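Local coordinates for protein EmGH1 (PDB 5Z87) that probably hydrolyses beta-glucosidic bonds, as a beta-glucosidase of glycoside hydrolase family 3 from the bacterium Erythrobacter marinus, at residues W197-H202 with Y660-G665; A413-V418 with F728-L733; D70-P75 with M109-E114. One frame throughout, in Å; residues are numbered along the deposited sequence.

Contact 1: residues W197-H202 with Y660-G665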
loop_
_atom_site.group_PDB
_atom_site.type_symbol
_atom_site.label_atom_id
_atom_site.label_comp_id
_atom_site.label_asym_id
_atom_site.label_seq_id
_atom_site.Cartn_x
_atom_site.Cartn_y
_atom_site.Cartn_z
ATOM N N TRP A 197 -12.383 4.175 -14.634
ATOM C CA TRP A 197 -13.169 5.387 -14.476
ATOM C C TRP A 197 -12.856 6.111 -13.171
ATOM O O TRP A 197 -13.670 6.895 -12.679
ATOM C CB TRP A 197 -14.657 5.049 -14.611
ATOM C CG TRP A 197 -14.929 4.576 -16.035
ATOM C CD1 TRP A 197 -14.565 3.378 -16.577
ATOM C CD2 TRP A 197 -15.520 5.334 -17.108
ATOM N NE1 TRP A 197 -14.916 3.327 -17.903
ATOM C CE2 TRP A 197 -15.515 4.509 -18.252
ATOM C CE3 TRP A 197 -16.082 6.617 -17.201
ATOM C CZ2 TRP A 197 -16.045 4.929 -19.482
ATOM C CZ3 TRP A 197 -16.616 7.024 -18.417
ATOM C CH2 TRP A 197 -16.590 6.183 -19.541
ATOM N N GLY A 198 -11.684 5.885 -12.612
ATOM C CA GLY A 198 -11.233 6.690 -11.504
ATOM C C GLY A 198 -11.207 5.926 -10.200
ATOM O O GLY A 198 -11.229 4.693 -10.160
ATOM N N GLU A 199 -11.165 6.691 -9.109
ATOM C CA GLU A 199 -11.062 6.140 -7.768
ATOM C C GLU A 199 -12.405 6.016 -7.051
ATOM O O GLU A 199 -12.475 5.351 -6.014
ATOM C CB GLU A 199 -10.115 7.017 -6.920
ATOM C CG GLU A 199 -10.701 8.375 -6.488
ATOM C CD GLU A 199 -9.665 9.307 -5.828
ATOM O OE1 GLU A 199 -8.475 9.245 -6.211
ATOM O OE2 GLU A 199 -10.049 10.105 -4.936
ATOM N N ASP A 200 -13.441 6.642 -7.540
ATOM C CA ASP A 200 -14.640 6.718 -6.705
ATOM C C ASP A 200 -15.607 5.579 -7.017
ATOM O O ASP A 200 -15.953 5.374 -8.187
ATOM C CB ASP A 200 -15.358 8.034 -6.910
ATOM C CG ASP A 200 -16.618 8.119 -6.088
ATOM O OD1 ASP A 200 -16.519 7.987 -4.851
ATOM O OD2 ASP A 200 -17.700 8.304 -6.673
ATOM N N PRO A 201 -16.092 4.852 -5.998
ATOM C CA PRO A 201 -17.042 3.757 -6.273
ATOM C C PRO A 201 -18.325 4.222 -6.932
ATOM O O PRO A 201 -18.824 3.543 -7.844
ATOM C CB PRO A 201 -17.288 3.156 -4.884
ATOM C CG PRO A 201 -16.020 3.475 -4.112
ATOM C CD PRO A 201 -15.673 4.873 -4.582
ATOM N N HIS A 202 -18.867 5.375 -6.528
ATOM C CA HIS A 202 -20.119 5.822 -7.139
ATOM C C HIS A 202 -19.933 6.155 -8.617
ATOM O O HIS A 202 -20.754 5.758 -9.454
ATOM C CB HIS A 202 -20.687 7.027 -6.391
ATOM C CG HIS A 202 -21.912 7.602 -7.029
ATOM N ND1 HIS A 202 -23.169 7.062 -6.849
ATOM C CD2 HIS A 202 -22.071 8.656 -7.868
ATOM C CE1 HIS A 202 -24.052 7.767 -7.535
ATOM N NE2 HIS A 202 -23.413 8.741 -8.161
ATOM N N TYR A 660 -4.443 18.416 -6.682
ATOM C CA TYR A 660 -5.820 18.723 -7.044
ATOM C C TYR A 660 -6.716 17.678 -6.385
ATOM O O TYR A 660 -6.420 16.473 -6.456
ATOM C CB TYR A 660 -6.036 18.720 -8.571
ATOM C CG TYR A 660 -5.032 19.520 -9.383
ATOM C CD1 TYR A 660 -5.123 20.910 -9.481
ATOM C CD2 TYR A 660 -4.015 18.886 -10.073
ATOM C CE1 TYR A 660 -4.205 21.636 -10.235
ATOM C CE2 TYR A 660 -3.091 19.604 -10.833
ATOM C CZ TYR A 660 -3.197 20.975 -10.911
ATOM O OH TYR A 660 -2.288 21.674 -11.667
ATOM N N PRO A 661 -7.811 18.080 -5.756
ATOM C CA PRO A 661 -8.686 17.101 -5.110
ATOM C C PRO A 661 -9.622 16.438 -6.104
ATOM O O PRO A 661 -9.888 16.952 -7.191
ATOM C CB PRO A 661 -9.469 17.945 -4.103
ATOM C CG PRO A 661 -9.539 19.297 -4.746
ATOM C CD PRO A 661 -8.227 19.464 -5.483
ATOM N N PHE A 662 -10.116 15.266 -5.705
ATOM C CA PHE A 662 -11.156 14.594 -6.470
ATOM C C PHE A 662 -12.307 15.552 -6.768
ATOM O O PHE A 662 -12.767 16.289 -5.890
ATOM C CB PHE A 662 -11.684 13.370 -5.707
ATOM C CG PHE A 662 -12.885 12.711 -6.365
ATOM C CD1 PHE A 662 -12.713 11.717 -7.322
ATOM C CD2 PHE A 662 -14.179 13.098 -6.038
ATOM C CE1 PHE A 662 -13.804 11.124 -7.928
ATOM C CE2 PHE A 662 -15.269 12.504 -6.640
ATOM C CZ PHE A 662 -15.082 11.512 -7.588
ATOM N N GLY A 663 -12.778 15.529 -8.016
ATOM C CA GLY A 663 -13.874 16.377 -8.449
ATOM C C GLY A 663 -13.498 17.784 -8.868
ATOM O O GLY A 663 -14.395 18.583 -9.155
ATOM N N HIS A 664 -12.209 18.114 -8.907
ATOM C CA HIS A 664 -11.744 19.464 -9.200
ATOM C C HIS A 664 -11.799 19.749 -10.695
ATOM O O HIS A 664 -11.344 18.940 -11.505
ATOM C CB HIS A 664 -10.313 19.628 -8.701
ATOM C CG HIS A 664 -9.633 20.872 -9.177
ATOM N ND1 HIS A 664 -9.830 22.101 -8.584
ATOM C CD2 HIS A 664 -8.733 21.072 -10.169
ATOM C CE1 HIS A 664 -9.093 23.008 -9.201
ATOM N NE2 HIS A 664 -8.421 22.411 -10.170
ATOM N N GLY A 665 -12.330 20.915 -11.053
ATOM C CA GLY A 665 -12.262 21.400 -12.422
ATOM C C GLY A 665 -12.766 22.825 -12.503
ATOM O O GLY A 665 -13.785 23.150 -11.890
#

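Contact 2: residues A413-V418 with F728-L733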
loop_
_atom_site.group_PDB
_atom_site.type_symbol
_atom_site.label_atom_id
_atom_site.label_comp_id
_atom_site.label_asym_id
_atom_site.label_seq_id
_atom_site.Cartn_x
_atom_site.Cartn_y
_atom_site.Cartn_z
ATOM N N ALA A 413 -14.988 14.666 -26.047
ATOM C CA ALA A 413 -13.765 15.357 -25.653
ATOM C C ALA A 413 -14.057 16.761 -25.119
ATOM O O ALA A 413 -13.506 17.163 -24.083
ATOM C CB ALA A 413 -12.797 15.413 -26.833
ATOM N N GLU A 414 -14.942 17.509 -25.795
ATOM C CA GLU A 414 -15.321 18.848 -25.331
ATOM C C GLU A 414 -15.914 18.829 -23.920
ATOM O O GLU A 414 -15.809 19.826 -23.190
ATOM C CB GLU A 414 -16.317 19.496 -26.317
ATOM C CG GLU A 414 -15.715 19.747 -27.724
ATOM C CD GLU A 414 -16.690 20.367 -28.742
ATOM O OE1 GLU A 414 -17.923 20.299 -28.543
ATOM O OE2 GLU A 414 -16.203 20.931 -29.751
ATOM N N GLU A 415 -16.544 17.720 -23.518
ATOM C CA GLU A 415 -17.122 17.623 -22.182
ATOM C C GLU A 415 -16.129 17.115 -21.143
ATOM O O GLU A 415 -16.401 17.227 -19.945
ATOM C CB GLU A 415 -18.346 16.693 -22.177
ATOM C CG GLU A 415 -19.522 17.141 -23.024
ATOM C CD GLU A 415 -20.386 18.182 -22.334
ATOM O OE1 GLU A 415 -20.521 18.128 -21.093
ATOM O OE2 GLU A 415 -20.927 19.062 -23.034
ATOM N N SER A 416 -14.996 16.570 -21.572
ATOM C CA SER A 416 -14.083 15.843 -20.702
ATOM C C SER A 416 -12.843 16.623 -20.317
ATOM O O SER A 416 -12.331 16.434 -19.207
ATOM C CB SER A 416 -13.627 14.553 -21.380
ATOM O OG SER A 416 -14.742 13.724 -21.628
ATOM N N ILE A 417 -12.323 17.468 -21.208
ATOM C CA ILE A 417 -11.070 18.153 -20.914
ATOM C C ILE A 417 -11.230 19.007 -19.659
ATOM O O ILE A 417 -12.234 19.708 -19.479
ATOM C CB ILE A 417 -10.609 18.966 -22.132
ATOM C CG1 ILE A 417 -10.356 18.018 -23.306
ATOM C CG2 ILE A 417 -9.334 19.708 -21.817
ATOM C CD1 ILE A 417 -10.239 18.703 -24.639
ATOM N N VAL A 418 -10.253 18.905 -18.756
ATOM C CA VAL A 418 -10.306 19.528 -17.437
ATOM C C VAL A 418 -9.428 20.771 -17.440
ATOM O O VAL A 418 -8.256 20.710 -17.837
ATOM C CB VAL A 418 -9.835 18.554 -16.340
ATOM C CG1 VAL A 418 -9.842 19.255 -14.957
ATOM C CG2 VAL A 418 -10.660 17.270 -16.344
ATOM N N PHE A 728 -24.100 13.023 -8.382
ATOM C CA PHE A 728 -23.584 14.175 -9.113
ATOM C C PHE A 728 -24.539 14.526 -10.245
ATOM O O PHE A 728 -25.313 13.690 -10.715
ATOM C CB PHE A 728 -22.167 13.933 -9.654
ATOM C CG PHE A 728 -22.089 12.890 -10.734
ATOM C CD1 PHE A 728 -22.505 13.167 -12.034
ATOM C CD2 PHE A 728 -21.572 11.635 -10.455
ATOM C CE1 PHE A 728 -22.424 12.199 -13.028
ATOM C CE2 PHE A 728 -21.478 10.666 -11.448
ATOM C CZ PHE A 728 -21.904 10.952 -12.741
ATOM N N GLN A 729 -24.438 15.770 -10.704
ATOM C CA GLN A 729 -25.287 16.277 -11.774
ATOM C C GLN A 729 -24.549 17.391 -12.498
ATOM O O GLN A 729 -24.289 18.442 -11.912
ATOM C CB GLN A 729 -26.604 16.796 -11.210
ATOM C CG GLN A 729 -27.588 17.277 -12.265
ATOM C CD GLN A 729 -27.868 16.224 -13.308
ATOM O OE1 GLN A 729 -28.538 15.224 -13.029
ATOM N NE2 GLN A 729 -27.341 16.426 -14.517
ATOM N N LYS A 730 -24.206 17.175 -13.761
ATOM C CA LYS A 730 -23.704 18.271 -14.578
ATOM C C LYS A 730 -24.868 19.187 -14.954
ATOM O O LYS A 730 -25.930 18.714 -15.370
ATOM C CB LYS A 730 -22.998 17.736 -15.823
ATOM C CG LYS A 730 -22.017 18.734 -16.434
ATOM C CD LYS A 730 -21.144 18.097 -17.483
ATOM C CE LYS A 730 -19.752 18.682 -17.468
ATOM N NZ LYS A 730 -18.870 18.074 -18.487
ATOM N N VAL A 731 -24.693 20.493 -14.747
ATOM C CA VAL A 731 -25.697 21.487 -15.113
ATOM C C VAL A 731 -25.085 22.472 -16.100
ATOM O O VAL A 731 -23.873 22.713 -16.105
ATOM C CB VAL A 731 -26.275 22.251 -13.903
ATOM C CG1 VAL A 731 -26.972 21.296 -12.966
ATOM C CG2 VAL A 731 -25.177 23.026 -13.184
ATOM N N LEU A 732 -25.941 23.018 -16.956
ATOM C CA LEU A 732 -25.585 24.072 -17.894
ATOM C C LEU A 732 -26.373 25.312 -17.506
ATOM O O LEU A 732 -27.592 25.236 -17.323
ATOM C CB LEU A 732 -25.893 23.655 -19.339
ATOM C CG LEU A 732 -25.826 24.755 -20.412
ATOM C CD1 LEU A 732 -24.406 25.304 -20.578
ATOM C CD2 LEU A 732 -26.372 24.245 -21.753
ATOM N N LEU A 733 -25.677 26.439 -17.345
ATOM C CA LEU A 733 -26.282 27.659 -16.823
ATOM C C LEU A 733 -25.881 28.854 -17.671
ATOM O O LEU A 733 -24.706 29.006 -18.028
ATOM C CB LEU A 733 -25.864 27.919 -15.358
ATOM C CG LEU A 733 -26.325 26.935 -14.279
ATOM C CD1 LEU A 733 -25.738 27.294 -12.886
ATOM C CD2 LEU A 733 -27.829 26.898 -14.238
#

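Contact 3: residues D70-P75 with M109-E114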
loop_
_atom_site.group_PDB
_atom_site.type_symbol
_atom_site.label_atom_id
_atom_site.label_comp_id
_atom_site.label_asym_id
_atom_site.label_seq_id
_atom_site.Cartn_x
_atom_site.Cartn_y
_atom_site.Cartn_z
ATOM N N ASP A 70 -5.359 -18.333 -35.744
ATOM C CA ASP A 70 -5.023 -19.668 -36.244
ATOM C C ASP A 70 -6.250 -20.462 -36.660
ATOM O O ASP A 70 -6.145 -21.345 -37.514
ATOM C CB ASP A 70 -4.247 -20.453 -35.192
ATOM C CG ASP A 70 -2.809 -20.001 -35.089
ATOM O OD1 ASP A 70 -2.439 -19.008 -35.764
ATOM O OD2 ASP A 70 -2.049 -20.645 -34.339
ATOM N N VAL A 71 -7.400 -20.191 -36.045
ATOM C CA VAL A 71 -8.646 -20.776 -36.504
ATOM C C VAL A 71 -9.021 -20.208 -37.870
ATOM O O VAL A 71 -9.408 -20.947 -38.781
ATOM C CB VAL A 71 -9.747 -20.534 -35.453
ATOM C CG1 VAL A 71 -11.059 -21.175 -35.879
ATOM C CG2 VAL A 71 -9.298 -21.060 -34.097
ATOM N N MET A 72 -8.876 -18.897 -38.048
ATOM C CA MET A 72 -9.302 -18.266 -39.292
ATOM C C MET A 72 -8.397 -18.642 -40.457
ATOM O O MET A 72 -8.879 -18.866 -41.575
ATOM C CB MET A 72 -9.334 -16.753 -39.122
ATOM C CG MET A 72 -10.357 -16.282 -38.133
ATOM S SD MET A 72 -10.212 -14.513 -37.850
ATOM C CE MET A 72 -10.929 -13.803 -39.325
ATOM N N SER A 73 -7.084 -18.708 -40.223
ATOM C CA SER A 73 -6.143 -18.929 -41.316
ATOM C C SER A 73 -6.140 -20.369 -41.814
ATOM O O SER A 73 -5.769 -20.614 -42.966
ATOM C CB SER A 73 -4.724 -18.541 -40.885
ATOM O OG SER A 73 -4.183 -19.490 -39.974
ATOM N N ASP A 74 -6.522 -21.334 -40.973
ATOM C CA ASP A 74 -6.385 -22.738 -41.348
ATOM C C ASP A 74 -7.280 -23.600 -40.471
ATOM O O ASP A 74 -6.789 -24.275 -39.556
ATOM C CB ASP A 74 -4.922 -23.175 -41.223
ATOM C CG ASP A 74 -4.656 -24.553 -41.821
ATOM O OD1 ASP A 74 -5.588 -25.186 -42.358
ATOM O OD2 ASP A 74 -3.498 -25.002 -41.749
ATOM N N PRO A 75 -8.594 -23.595 -40.702
ATOM C CA PRO A 75 -9.486 -24.325 -39.782
ATOM C C PRO A 75 -9.245 -25.826 -39.764
ATOM O O PRO A 75 -9.330 -26.436 -38.692
ATOM C CB PRO A 75 -10.892 -23.957 -40.284
ATOM C CG PRO A 75 -10.694 -23.266 -41.607
ATOM C CD PRO A 75 -9.331 -22.684 -41.589
ATOM N N MET A 109 -17.570 -13.975 -41.172
ATOM C CA MET A 109 -18.576 -14.825 -41.805
ATOM C C MET A 109 -17.958 -16.131 -42.282
ATOM O O MET A 109 -18.420 -17.216 -41.918
ATOM C CB MET A 109 -19.234 -14.079 -42.956
ATOM C CG MET A 109 -20.249 -13.075 -42.473
ATOM S SD MET A 109 -20.440 -11.772 -43.665
ATOM C CE MET A 109 -21.536 -12.547 -44.867
ATOM N N ALA A 110 -16.863 -16.039 -43.038
ATOM C CA ALA A 110 -16.173 -17.239 -43.499
ATOM C C ALA A 110 -15.783 -18.139 -42.333
ATOM O O ALA A 110 -15.965 -19.359 -42.400
ATOM C CB ALA A 110 -14.940 -16.847 -44.317
ATOM N N MET A 111 -15.249 -17.557 -41.249
ATOM C CA MET A 111 -14.819 -18.368 -40.110
ATOM C C MET A 111 -16.009 -18.986 -39.396
ATOM O O MET A 111 -15.962 -20.155 -38.999
ATOM C CB MET A 111 -13.998 -17.526 -39.123
ATOM C CG MET A 111 -13.478 -18.300 -37.893
ATOM S SD MET A 111 -13.323 -17.278 -36.376
ATOM C CE MET A 111 -15.052 -17.211 -35.893
ATOM N N GLN A 112 -17.084 -18.217 -39.224
ATOM C CA GLN A 112 -18.265 -18.750 -38.559
ATOM C C GLN A 112 -18.856 -19.925 -39.332
ATOM O O GLN A 112 -19.335 -20.891 -38.727
ATOM C CB GLN A 112 -19.299 -17.644 -38.381
ATOM C CG GLN A 112 -18.927 -16.650 -37.301
ATOM C CD GLN A 112 -19.199 -17.175 -35.908
ATOM O OE1 GLN A 112 -18.834 -18.301 -35.564
ATOM N NE2 GLN A 112 -19.867 -16.366 -35.101
ATOM N N GLN A 113 -18.817 -19.861 -40.670
ATOM C CA GLN A 113 -19.318 -20.960 -41.490
ATOM C C GLN A 113 -18.505 -22.224 -41.243
ATOM O O GLN A 113 -19.062 -23.324 -41.175
ATOM C CB GLN A 113 -19.280 -20.551 -42.971
ATOM C CG GLN A 113 -20.057 -21.425 -43.952
ATOM C CD GLN A 113 -20.030 -20.868 -45.393
ATOM O OE1 GLN A 113 -20.532 -19.768 -45.661
ATOM N NE2 GLN A 113 -19.431 -21.625 -46.317
ATOM N N GLU A 114 -17.183 -22.079 -41.078
ATOM C CA GLU A 114 -16.342 -23.214 -40.694
ATOM C C GLU A 114 -16.716 -23.745 -39.319
ATOM O O GLU A 114 -16.658 -24.958 -39.070
ATOM C CB GLU A 114 -14.871 -22.806 -40.691
ATOM C CG GLU A 114 -14.342 -22.380 -42.023
ATOM C CD GLU A 114 -14.037 -23.562 -42.929
ATOM O OE1 GLU A 114 -14.140 -24.726 -42.462
ATOM O OE2 GLU A 114 -13.693 -23.319 -44.109
#

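Contact 1: residues W197-H202 with Y660-G665
Phe662 pushes its side chain into the bend formed by Glu199 and Asp200, and the contact can be read outward along it. Its CB comes first, 3.7 Å from Glu199 OE2. Placing CG anti to the backbone N (chi1 173°) sends the ring on toward 197-202, where CD1 lies 4.0 Å from Glu199 CG. The Glu199 and Phe662 side chains slide past each other in opposite directions, the carboxylate plane only 12° from that of the ring. At the far end CE1 and CZ meet the next residue: Asp200 CB is 3.6 Å from Phe662 CZ, and the two side chains cross at about a right angle, with the carboxylate and ring planes 52° apart.

The carboxylates find their hydrogen-bond partners elsewhere. Glu199 OE1 accepts from Thr628 N and OE2 from Tyr640 N, which would fix the group's rotation where it lies obliquely beside the phenyl ring. Asp200 bonds Tyr640 OH through OD1, while OD2 takes Val203 N, making it the N-cap of helix 201-216. Met725 of strand 724-733 also packs on Phe662.

Behind the ring, His664 N bonds Pro661 O at 3.1 Å, closing the type II beta turn with Gly663 at its third position. A beta turn thus presents one aromatic residue to a capped helix start, buried where the TIM-barrel-type N-terminal domain of family 3 meets the C-terminal domain.

Contact 2: residues A413-V418 with F728-L733
Glu415 and Lys730 form a salt bridge between the C-terminal part of helix 403-416 and strand 724-733, an edge strand in the sheet of the fibronectin type III-like domain. Between the two segments the ionic part is one bond: Lys730 NZ donates to Glu415 OE1 at 3.1 Å, arriving on the anti side and 31° out of the carboxylate plane. Glu415 folds at chi2 (-81°), which swings its carboxylate round toward the strand. OE1 is shared, since Arg154 also makes a salt bridge to it and Gln704 a hydrogen bond.

Among the polar contacts of the ammonium group, Ser622 OG and Ala152 O are hydrogen-bonded to NZ, and Glu415 O lies 3.0 Å from Lys730 NZ. So many oxygens around a buried amine would favour its charged form. A methionine in place of Lys730 would probably leave Ser622 and Ala152 without this partner and take one of the two cations named here from Glu415 OE1.

Van der Waals contact adds little: the lysine methylenes pass the carboxylate, with Lys730 CD 3.7 Å from Glu415 OE1. Within the strand, the Gln729 side chain turns back on the backbone, NE2 donating to Lys730 O at 2.8 Å with an N-H...O angle of 169°.

Contact 3: residues D70-P75 with M109-E114
The first torsions of Met72 and Met111 bring their CG atoms together. In Met111, CG stands anti to the backbone N (chi1 -179°), which carries the chain toward 70-75; in Met72, CG is anti to the carbonyl carbon instead (chi1 -65°), and its chain crosses that of Met111 at about a right angle. This is helix-on-helix packing, the end of helix 68-73 and the start of helix 75-81 against helix 101-116, within the TIM-barrel-type N-terminal domain of family 3.

Between the two methionines the sulfur comes nearest, Met111 SD being 3.6 Å from Met72 CG. Further back, Met111 CG lies 3.7 Å from the same Met72 CG and Met111 CB 4.0 Å from it, so one methylene is met by CB, CG and SD of its partner in turn. Val71 adds a looser apolar touch, its CG1 being 4.3 Å from Met111 CG. The backbones are near here as well: Met72 CA and Met111 CA are 5.6 Å apart. Val71 also packs on Phe78 and Phe85, which ties this patch to helix 75-81 and the loop beyond it.

One turn along helix 101-116, Glu114 takes over. Its chain bends at chi2 (-78°), bringing the carboxylate up to the Pro75 ring, the two side chains crossing at about a right angle. The acid is not left without a charged partner, since OE1 makes a salt bridge with Arg118, just past the end of the helix. That would be expected to fix the carboxylate's turn, while the ring touches CG, CD and both carboxylate oxygens. Asp74, just before Pro75, is the N-cap of helix 75-81, its OD1 accepting from Gly77 N. At the proline itself the closest approach is Pro75 CG to Glu114 CD, 3.6 Å.

How the contacts relate
Contact 3 closes within the first part of the chain; contacts 1 and 2 follow and interleave, 197-202 and 413-418 both preceding 660-665 and 728-733. Contacts 1 and 2 are neighbours, their centres 14 Å apart, and they touch: His664 O packs on Val418 CG1, and His202 CD2 on Phe728 CD2. Strand 724-733 serves both, carrying Lys730 for one and Met725 for the other. Together they join parts of the N-terminal, C-terminal and fibronectin type III-like domains. Contact 3 lies on the opposite side of the chain's centre, about 45 Å from each of the others between centres, and stays inside the N-terminal domain.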